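Local coordinates for putative protein-disulfide isomerase (Pseudomonas syringae pv. tomato, PDB 3GN3) that is of unconfirmed function but, as a member of the DsbA family, may take part in thiol-disulfide exchange, at residues I116-I119 with E120-G124; H60-S63 with G64-V67; K31-F34 with K35-D38. One frame throughout, in Å; residues are numbered along the deposited sequence.

Contact 1. Residues I116-I119 with E120-G124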
ATOM      1  N   ILE A 116      12.658 -20.113 -22.820  1.00 42.69           N
ATOM      2  CA  ILE A 116      11.381 -20.497 -23.426  1.00 43.05           C
ATOM      3  C   ILE A 116      11.384 -21.935 -23.956  1.00 43.49           C
ATOM      4  O   ILE A 116      10.444 -22.697 -23.708  1.00 43.74           O
ATOM      5  CB  ILE A 116      10.947 -19.541 -24.537  1.00 42.83           C
ATOM      6  CG1 ILE A 116      10.688 -18.153 -23.950  1.00 42.34           C
ATOM      7  CG2 ILE A 116       9.694 -20.084 -25.252  1.00 42.13           C
ATOM      8  CD1 ILE A 116      10.381 -17.089 -25.002  1.00 41.83           C
ATOM      9  N   ALA A 117      12.443 -22.290 -24.684  1.00 43.80           N
ATOM     10  CA  ALA A 117      12.643 -23.647 -25.200  1.00 43.80           C
ATOM     11  C   ALA A 117      12.641 -24.690 -24.060  1.00 43.64           C
ATOM     12  O   ALA A 117      11.979 -25.727 -24.158  1.00 43.15           O
ATOM     13  CB  ALA A 117      13.945 -23.712 -26.006  1.00 43.22           C
ATOM     14  N   ARG A 118      13.366 -24.366 -22.984  1.00 43.76           N
ATOM     15  CA  ARG A 118      13.464 -25.170 -21.763  1.00 43.78           C
ATOM     16  C   ARG A 118      12.096 -25.460 -21.108  1.00 43.98           C
ATOM     17  O   ARG A 118      11.787 -26.607 -20.752  1.00 44.06           O
ATOM     18  CB  ARG A 118      14.382 -24.459 -20.773  1.00 43.88           C
ATOM     19  CG  ARG A 118      14.853 -25.318 -19.621  1.00 44.40           C
ATOM     20  CD  ARG A 118      16.312 -25.582 -19.739  1.00 47.07           C
ATOM     21  NE  ARG A 118      17.119 -24.777 -18.826  1.00 48.61           N
ATOM     22  CZ  ARG A 118      17.867 -23.738 -19.178  1.00 49.49           C
ATOM     23  NH1 ARG A 118      17.910 -23.327 -20.431  1.00 52.32           N
ATOM     24  NH2 ARG A 118      18.574 -23.097 -18.267  1.00 50.58           N
ATOM     25  N   ILE A 119      11.277 -24.425 -20.956  1.00 43.97           N
ATOM     26  CA  ILE A 119       9.923 -24.594 -20.436  1.00 44.32           C
ATOM     27  C   ILE A 119       9.058 -25.400 -21.409  1.00 45.15           C
ATOM     28  O   ILE A 119       8.218 -26.211 -20.995  1.00 45.81           O
ATOM     29  CB  ILE A 119       9.268 -23.227 -20.142  1.00 44.25           C
ATOM     30  CG1 ILE A 119      10.055 -22.485 -19.051  1.00 43.25           C
ATOM     31  CG2 ILE A 119       7.784 -23.393 -19.811  1.00 43.73           C
ATOM     32  CD1 ILE A 119       9.539 -21.094 -18.763  1.00 44.27           C
ATOM     33  N   GLU A 120       9.258 -25.179 -22.706  1.00 45.67           N
ATOM     34  CA  GLU A 120       8.556 -25.958 -23.722  1.00 46.08           C
ATOM     35  C   GLU A 120       8.861 -27.447 -23.607  1.00 46.30           C
ATOM     36  O   GLU A 120       7.933 -28.255 -23.557  1.00 46.21           O
ATOM     37  CB  GLU A 120       8.872 -25.441 -25.116  1.00 45.99           C
ATOM     38  CG  GLU A 120       8.061 -24.218 -25.487  1.00 45.69           C
ATOM     39  CD  GLU A 120       8.536 -23.593 -26.765  1.00 44.68           C
ATOM     40  OE1 GLU A 120       7.730 -22.883 -27.413  1.00 44.58           O
ATOM     41  OE2 GLU A 120       9.719 -23.825 -27.110  1.00 42.95           O
ATOM     42  N   ARG A 121      10.147 -27.788 -23.522  1.00 46.51           N
ATOM     43  CA  ARG A 121      10.600 -29.166 -23.313  1.00 47.68           C
ATOM     44  C   ARG A 121       9.861 -29.833 -22.158  1.00 47.57           C
ATOM     45  O   ARG A 121       9.152 -30.842 -22.337  1.00 48.48           O
ATOM     46  CB  ARG A 121      12.081 -29.182 -22.953  1.00 48.06           C
ATOM     47  CG  ARG A 121      12.914 -30.084 -23.801  1.00 51.16           C
ATOM     48  CD  ARG A 121      13.690 -29.232 -24.782  1.00 56.47           C
ATOM     49  NE  ARG A 121      14.748 -28.504 -24.074  1.00 62.05           N
ATOM     50  CZ  ARG A 121      15.461 -27.498 -24.576  1.00 63.50           C
ATOM     51  NH1 ARG A 121      15.243 -27.062 -25.816  1.00 65.05           N
ATOM     52  NH2 ARG A 121      16.394 -26.928 -23.825  1.00 64.19           N
ATOM     53  N   TYR A 122      10.022 -29.221 -20.983  1.00 46.75           N
ATOM     54  CA  TYR A 122       9.591 -29.752 -19.707  1.00 45.09           C
ATOM     55  C   TYR A 122       8.087 -29.797 -19.530  1.00 44.87           C
ATOM     56  O   TYR A 122       7.570 -30.674 -18.836  1.00 44.93           O
ATOM     57  CB  TYR A 122      10.190 -28.899 -18.607  1.00 45.05           C
ATOM     58  CG  TYR A 122      11.661 -29.116 -18.361  1.00 43.79           C
ATOM     59  CD1 TYR A 122      12.274 -30.334 -18.661  1.00 42.05           C
ATOM     60  CD2 TYR A 122      12.433 -28.112 -17.778  1.00 42.43           C
ATOM     61  CE1 TYR A 122      13.601 -30.535 -18.393  1.00 40.90           C
ATOM     62  CE2 TYR A 122      13.760 -28.304 -17.509  1.00 41.13           C
ATOM     63  CZ  TYR A 122      14.333 -29.515 -17.820  1.00 41.29           C
ATOM     64  OH  TYR A 122      15.658 -29.691 -17.570  1.00 43.60           O
ATOM     65  N   SER A 123       7.378 -28.844 -20.126  1.00 44.32           N
ATOM     66  CA  SER A 123       5.924 -28.838 -20.028  1.00 43.73           C
ATOM     67  C   SER A 123       5.283 -29.560 -21.214  1.00 43.76           C
ATOM     68  O   SER A 123       4.086 -29.860 -21.183  1.00 43.51           O
ATOM     69  CB  SER A 123       5.382 -27.400 -19.929  1.00 43.62           C
ATOM     70  OG  SER A 123       5.452 -26.723 -21.174  1.00 42.46           O
ATOM     71  N   GLY A 124       6.069 -29.802 -22.266  1.00 43.64           N
ATOM     72  CA  GLY A 124       5.531 -30.279 -23.542  1.00 43.92           C
ATOM     73  C   GLY A 124       4.494 -29.356 -24.176  1.00 44.32           C
ATOM     74  O   GLY A 124       3.560 -29.819 -24.842  1.00 43.97           O
TER
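In the last turns of helix 112-123, I119 sits one turn before S123, the position just before the helix gives way to G124. I119 O is gripped twice, by S123 N at 2.9 Å and by S123 OG at 2.8 Å, and the two donors approach from opposite faces of its carbonyl plane. A first torsion of 74° puts OG between the backbone N and the carbonyl carbon of S123, from where the short side chain can fold back on the preceding turn; serine suits this place because its hydroxyl donates to I119 O and also makes a weak bond with L125 N just past the helix. One turn earlier E120 N bonds to I116 O, and the carboxyl carbon CD of E120 lies 4.0 Å from I116 CG2. Beyond it, OE1 of E120 accepts from L127 N and A128 N, tying this helix to the start of helix 128-132. On the outer side the R121 guanidinium lays one face over the A117 carbonyl, with A117 O 3.6 Å above its plane. R118 runs alongside Y122, its CG 3.8 Å from CE2, with the guanidinium turned 83° from the ring; R118 NH2 bonds to the backbone E96 O, Y122 OH to the carboxylate OE1 of E96. I119 points its apolar branches at V86, V90 and C69. G124, with positive phi, ends the helix where glycine is favoured, a common helix C-terminus, here in the helical insertion characteristic of DsbA-like proteins.

Contact 2. Residues H60-S63 with G64-V67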
ATOM      1  N   HIS A  60      15.051 -12.395  -8.866  1.00 33.85           N
ATOM      2  CA  HIS A  60      14.985 -13.609  -9.689  1.00 34.01           C
ATOM      3  C   HIS A  60      15.029 -13.178 -11.181  1.00 33.66           C
ATOM      4  O   HIS A  60      13.991 -12.889 -11.781  1.00 33.43           O
ATOM      5  CB  HIS A  60      13.705 -14.401  -9.358  1.00 34.14           C
ATOM      6  CG  HIS A  60      13.734 -15.056  -8.010  1.00 35.88           C
ATOM      7  ND1 HIS A  60      13.707 -16.425  -7.848  1.00 37.84           N
ATOM      8  CD2 HIS A  60      13.830 -14.532  -6.764  1.00 37.25           C
ATOM      9  CE1 HIS A  60      13.779 -16.716  -6.559  1.00 37.36           C
ATOM     10  NE2 HIS A  60      13.855 -15.587  -5.880  1.00 37.26           N
ATOM     11  N   MET A  61      16.231 -13.120 -11.758  1.00 33.20           N
ATOM     12  CA  MET A  61      16.474 -12.353 -13.005  1.00 33.32           C
ATOM     13  C   MET A  61      15.756 -12.848 -14.277  1.00 33.79           C
ATOM     14  O   MET A  61      15.495 -12.059 -15.199  1.00 33.85           O
ATOM     15  CB  MET A  61      17.976 -12.112 -13.239  1.00 33.00           C
ATOM     16  CG  MET A  61      18.589 -11.041 -12.295  1.00 32.15           C
ATOM     17  SD  MET A  61      20.392 -10.742 -12.313  1.00 28.74           S
ATOM     18  CE  MET A  61      21.097 -12.367 -12.018  1.00 29.57           C
ATOM     19  N   PHE A  62      15.388 -14.127 -14.320  1.00 33.78           N
ATOM     20  CA  PHE A  62      14.584 -14.596 -15.440  1.00 33.81           C
ATOM     21  C   PHE A  62      13.085 -14.622 -15.139  1.00 33.57           C
ATOM     22  O   PHE A  62      12.304 -15.220 -15.890  1.00 34.24           O
ATOM     23  CB  PHE A  62      15.084 -15.954 -15.982  1.00 34.46           C
ATOM     24  CG  PHE A  62      16.089 -15.832 -17.108  1.00 35.72           C
ATOM     25  CD1 PHE A  62      17.331 -16.443 -17.016  1.00 38.09           C
ATOM     26  CD2 PHE A  62      15.792 -15.096 -18.253  1.00 38.25           C
ATOM     27  CE1 PHE A  62      18.279 -16.327 -18.060  1.00 39.95           C
ATOM     28  CE2 PHE A  62      16.721 -14.970 -19.301  1.00 39.64           C
ATOM     29  CZ  PHE A  62      17.971 -15.590 -19.200  1.00 38.85           C
ATOM     30  N   SER A  63      12.668 -13.936 -14.080  1.00 32.77           N
ATOM     31  CA  SER A  63      11.278 -13.985 -13.660  1.00 32.44           C
ATOM     32  C   SER A  63      10.337 -13.427 -14.719  1.00 33.19           C
ATOM     33  O   SER A  63       9.275 -14.009 -14.988  1.00 33.14           O
ATOM     34  CB  SER A  63      11.082 -13.246 -12.337  1.00 32.20           C
ATOM     35  OG  SER A  63       9.720 -13.254 -11.941  1.00 30.92           O
ATOM     36  N   GLY A  64      10.711 -12.291 -15.303  1.00 33.29           N
ATOM     37  CA  GLY A  64       9.882 -11.653 -16.334  1.00 34.16           C
ATOM     38  C   GLY A  64       9.615 -12.538 -17.547  1.00 34.39           C
ATOM     39  O   GLY A  64       8.489 -12.572 -18.064  1.00 34.62           O
ATOM     40  N   VAL A  65      10.643 -13.260 -17.990  1.00 34.51           N
ATOM     41  CA  VAL A  65      10.507 -14.199 -19.096  1.00 35.03           C
ATOM     42  C   VAL A  65       9.540 -15.296 -18.657  1.00 35.90           C
ATOM     43  O   VAL A  65       8.533 -15.565 -19.325  1.00 36.57           O
ATOM     44  CB  VAL A  65      11.855 -14.849 -19.467  1.00 35.02           C
ATOM     45  CG1 VAL A  65      11.662 -15.900 -20.551  1.00 34.63           C
ATOM     46  CG2 VAL A  65      12.860 -13.815 -19.887  1.00 33.63           C
ATOM     47  N   ILE A  66       9.840 -15.903 -17.507  1.00 36.20           N
ATOM     48  CA  ILE A  66       9.062 -17.024 -16.984  1.00 36.11           C
ATOM     49  C   ILE A  66       7.611 -16.658 -16.688  1.00 35.83           C
ATOM     50  O   ILE A  66       6.700 -17.394 -17.059  1.00 36.80           O
ATOM     51  CB  ILE A  66       9.761 -17.680 -15.769  1.00 36.39           C
ATOM     52  CG1 ILE A  66      11.096 -18.289 -16.222  1.00 35.65           C
ATOM     53  CG2 ILE A  66       8.843 -18.738 -15.118  1.00 36.03           C
ATOM     54  CD1 ILE A  66      12.080 -18.579 -15.095  1.00 36.43           C
ATOM     55  N   VAL A  67       7.383 -15.514 -16.062  1.00 35.21           N
ATOM     56  CA  VAL A  67       6.007 -15.063 -15.795  1.00 34.71           C
ATOM     57  C   VAL A  67       5.232 -14.879 -17.106  1.00 35.22           C
ATOM     58  O   VAL A  67       4.063 -15.292 -17.203  1.00 35.29           O
ATOM     59  CB  VAL A  67       5.945 -13.762 -14.904  1.00 34.47           C
ATOM     60  CG1 VAL A  67       4.538 -13.164 -14.877  1.00 32.99           C
ATOM     61  CG2 VAL A  67       6.420 -14.047 -13.488  1.00 32.77           C
TER
HETATM   62  O   HOH W   1      12.806 -10.841 -14.215  1.00 37.87           O
HETATM   63  O   HOH W   2      13.287 -11.947 -16.823  1.00 38.76           O
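The ring of F62 meets V65 at its edge: V65 CG2 lies near the ring plane, 3.6 Å from F62 CD2, and the two side chains run side by side. P112 and I115 of helix 112-123 pack against the same phenylalanine, as does P112 of the second subunit, so a large apolar ring suits a site shared by core and interface. The H60 ring meets H102, with planes about 50° apart, and its ND1 bonds to T25 OG1. A type I turn from H60 to S63, closed by S63 N bonding to H60 O, leads into helix 63-73, with F62 at the N-cap position. I66 N bonds almost straight to F62 O at 3.0 Å, while I66 CG1 rests 3.3 Å from that oxygen. V67 N likewise reaches S63 O at 2.6 Å. The S63 hydroxyl is placed anti to the backbone N (chi1 178°), 3.7 Å from V67 CG2, where S56 OG and E23 OE1 bond to it and satisfy it in a buried setting. Since phenylalanine offers no side-chain acceptor, the next two amides turn to water: water 1 accepts from G64 N at 2.8 Å, and water 2 from V65 N at 3.2 Å. Both waters donate to M61 O, water 2 at 2.7 Å, water 1 weakly. The chemistry thus implies a helix start capped by bound waters and the turn's own carbonyl, with V65 and I66 packed against F62.

Contact 3. Residues K31-F34 with K35-D38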
ATOM      1  N   LYS A  31       7.161 -24.780  -2.804  1.00 35.10           N
ATOM      2  CA  LYS A  31       6.623 -25.513  -1.672  1.00 35.62           C
ATOM      3  C   LYS A  31       5.108 -25.243  -1.497  1.00 35.65           C
ATOM      4  O   LYS A  31       4.306 -26.183  -1.438  1.00 35.80           O
ATOM      5  CB  LYS A  31       7.425 -25.138  -0.434  1.00 35.95           C
ATOM      6  CG  LYS A  31       7.317 -26.073   0.728  1.00 38.97           C
ATOM      7  CD  LYS A  31       8.707 -26.191   1.368  1.00 45.41           C
ATOM      8  CE  LYS A  31       8.652 -26.249   2.886  1.00 49.31           C
ATOM      9  NZ  LYS A  31       8.367 -24.874   3.465  1.00 52.96           N
ATOM     10  N   ALA A  32       4.702 -23.973  -1.449  1.00 35.45           N
ATOM     11  CA  ALA A  32       3.272 -23.654  -1.328  1.00 35.24           C
ATOM     12  C   ALA A  32       2.488 -24.094  -2.569  1.00 35.26           C
ATOM     13  O   ALA A  32       1.334 -24.542  -2.466  1.00 35.14           O
ATOM     14  CB  ALA A  32       3.056 -22.153  -1.044  1.00 34.80           C
ATOM     15  N   PHE A  33       3.123 -23.977  -3.735  1.00 35.16           N
ATOM     16  CA  PHE A  33       2.471 -24.313  -4.994  1.00 35.84           C
ATOM     17  C   PHE A  33       2.040 -25.782  -5.003  1.00 36.08           C
ATOM     18  O   PHE A  33       0.878 -26.101  -5.259  1.00 35.72           O
ATOM     19  CB  PHE A  33       3.401 -24.010  -6.181  1.00 35.90           C
ATOM     20  CG  PHE A  33       2.881 -24.509  -7.498  1.00 35.42           C
ATOM     21  CD1 PHE A  33       1.807 -23.879  -8.118  1.00 34.65           C
ATOM     22  CD2 PHE A  33       3.453 -25.632  -8.104  1.00 35.68           C
ATOM     23  CE1 PHE A  33       1.320 -24.340  -9.340  1.00 35.50           C
ATOM     24  CE2 PHE A  33       2.975 -26.104  -9.339  1.00 36.13           C
ATOM     25  CZ  PHE A  33       1.907 -25.461  -9.956  1.00 35.23           C
ATOM     26  N   PHE A  34       2.991 -26.662  -4.709  1.00 36.59           N
ATOM     27  CA  PHE A  34       2.714 -28.087  -4.565  1.00 37.56           C
ATOM     28  C   PHE A  34       1.748 -28.482  -3.425  1.00 38.16           C
ATOM     29  O   PHE A  34       1.464 -29.661  -3.258  1.00 39.27           O
ATOM     30  CB  PHE A  34       4.019 -28.895  -4.478  1.00 37.28           C
ATOM     31  CG  PHE A  34       4.759 -29.005  -5.793  1.00 37.40           C
ATOM     32  CD1 PHE A  34       4.133 -29.545  -6.927  1.00 38.52           C
ATOM     33  CD2 PHE A  34       6.079 -28.587  -5.901  1.00 36.61           C
ATOM     34  CE1 PHE A  34       4.814 -29.648  -8.155  1.00 37.96           C
ATOM     35  CE2 PHE A  34       6.767 -28.689  -7.127  1.00 37.40           C
ATOM     36  CZ  PHE A  34       6.126 -29.224  -8.252  1.00 37.00           C
ATOM     37  N   LYS A  35       1.214 -27.520  -2.669  1.00 38.06           N
ATOM     38  CA  LYS A  35       0.221 -27.835  -1.644  1.00 37.35           C
ATOM     39  C   LYS A  35      -1.174 -27.380  -2.042  1.00 37.91           C
ATOM     40  O   LYS A  35      -2.147 -27.639  -1.323  1.00 38.64           O
ATOM     41  CB  LYS A  35       0.602 -27.219  -0.296  1.00 37.19           C
ATOM     42  CG  LYS A  35       1.811 -27.866   0.382  1.00 36.09           C
ATOM     43  CD  LYS A  35       1.934 -27.411   1.843  1.00 35.31           C
ATOM     44  CE  LYS A  35       3.326 -27.673   2.369  1.00 35.77           C
ATOM     45  NZ  LYS A  35       3.539 -27.097   3.722  1.00 34.79           N
ATOM     46  N   LEU A  36      -1.304 -26.713  -3.182  1.00 37.89           N
ATOM     47  CA  LEU A  36      -2.600 -26.147  -3.532  1.00 38.37           C
ATOM     48  C   LEU A  36      -3.646 -27.195  -3.927  1.00 38.95           C
ATOM     49  O   LEU A  36      -4.843 -26.994  -3.692  1.00 38.09           O
ATOM     50  CB  LEU A  36      -2.471 -25.022  -4.564  1.00 37.99           C
ATOM     51  CG  LEU A  36      -1.685 -23.781  -4.107  1.00 38.92           C
ATOM     52  CD1 LEU A  36      -1.417 -22.867  -5.304  1.00 39.08           C
ATOM     53  CD2 LEU A  36      -2.386 -23.015  -2.964  1.00 37.11           C
ATOM     54  N   ASP A  37      -3.198 -28.319  -4.500  1.00 40.33           N
ATOM     55  CA  ASP A  37      -4.108 -29.444  -4.795  1.00 41.64           C
ATOM     56  C   ASP A  37      -4.727 -29.997  -3.512  1.00 41.22           C
ATOM     57  O   ASP A  37      -5.950 -30.069  -3.419  1.00 40.70           O
ATOM     58  CB  ASP A  37      -3.425 -30.562  -5.588  1.00 42.72           C
ATOM     59  CG  ASP A  37      -3.292 -30.244  -7.080  1.00 46.26           C
ATOM     60  OD1 ASP A  37      -2.493 -30.928  -7.768  1.00 50.92           O
ATOM     61  OD2 ASP A  37      -3.970 -29.319  -7.582  1.00 50.45           O
ATOM     62  N   ASP A  38      -3.889 -30.339  -2.525  1.00 41.12           N
ATOM     63  CA  ASP A  38      -4.382 -30.771  -1.208  1.00 41.60           C
ATOM     64  C   ASP A  38      -5.302 -29.742  -0.630  1.00 41.08           C
ATOM     65  O   ASP A  38      -6.364 -30.085  -0.117  1.00 41.61           O
ATOM     66  CB  ASP A  38      -3.284 -30.923  -0.160  1.00 42.20           C
ATOM     67  CG  ASP A  38      -2.141 -31.736  -0.625  1.00 44.72           C
ATOM     68  OD1 ASP A  38      -2.181 -32.205  -1.794  1.00 47.28           O
ATOM     69  OD2 ASP A  38      -1.195 -31.885   0.196  1.00 47.82           O
TER
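K35 N donates to A32 O at 3.0 Å. The oxygen is met from well above its carbonyl plane, with the donor 64° out of it, as happens when a bond spans three residues instead of four. L36 N to F33 O, at 3.1 Å, repeats this and closes a type I turn from F33 to L36. The turn lies between helix 27-33 and helix 36-43, which follow strand 16-22 in this thioredoxin-like fold; the start of helix 27-33, which carries the CXXC motif in DsbA relatives, reads Cys-Pro-Phe-Ser here. K35 suits the bend because its chain is both oily and charged: CG, anti to its carbonyl carbon at a first torsion of -70°, packs 3.5 Å from K31 O, the extended methylenes run past V174 and W177, and NZ donates to S170 O and D172 O. The NZ atoms of K31 and K35 lie 5.3 Å apart, and the K31 side chain comes to about 5 Å from a bound sulfate. On the other flank, F33 reaches M87 and T88 of helix 79-92, while F34 extends to A91 and S92; the broad aromatic rings suit this packing and also meet each other, F33 CD2 lying 4.1 Å above the centre of the F34 ring. L36, branched and apolar, turns to V20 in the sheet; its CG sits 3.5 Å from A32 O, and its CD1 approaches F33 CD1 obliquely, at 4.4 Å.

How the contacts relate
Contacts 1 and 2 hold neighbouring helices of the helical insertion and touch each other, I119 CD1 meeting I66 CG1 at 4.1 Å, whereas contact 3 belongs to the thioredoxin-like part, its nearest atoms about 11 Å from either. Contact 2 is wholly buried; contacts 1 and 3 each have a buried flank and an exposed one, and charged side chains gather on the latter. The three also mark different places: 116-124 a C-terminal helix end finished by glycine, 60-67 an N-terminal start served by water, and 31-38 a turn joining two helices. Across their segments contacts 1 and 2 use four-residue bonds, while contact 3 uses three-residue ones.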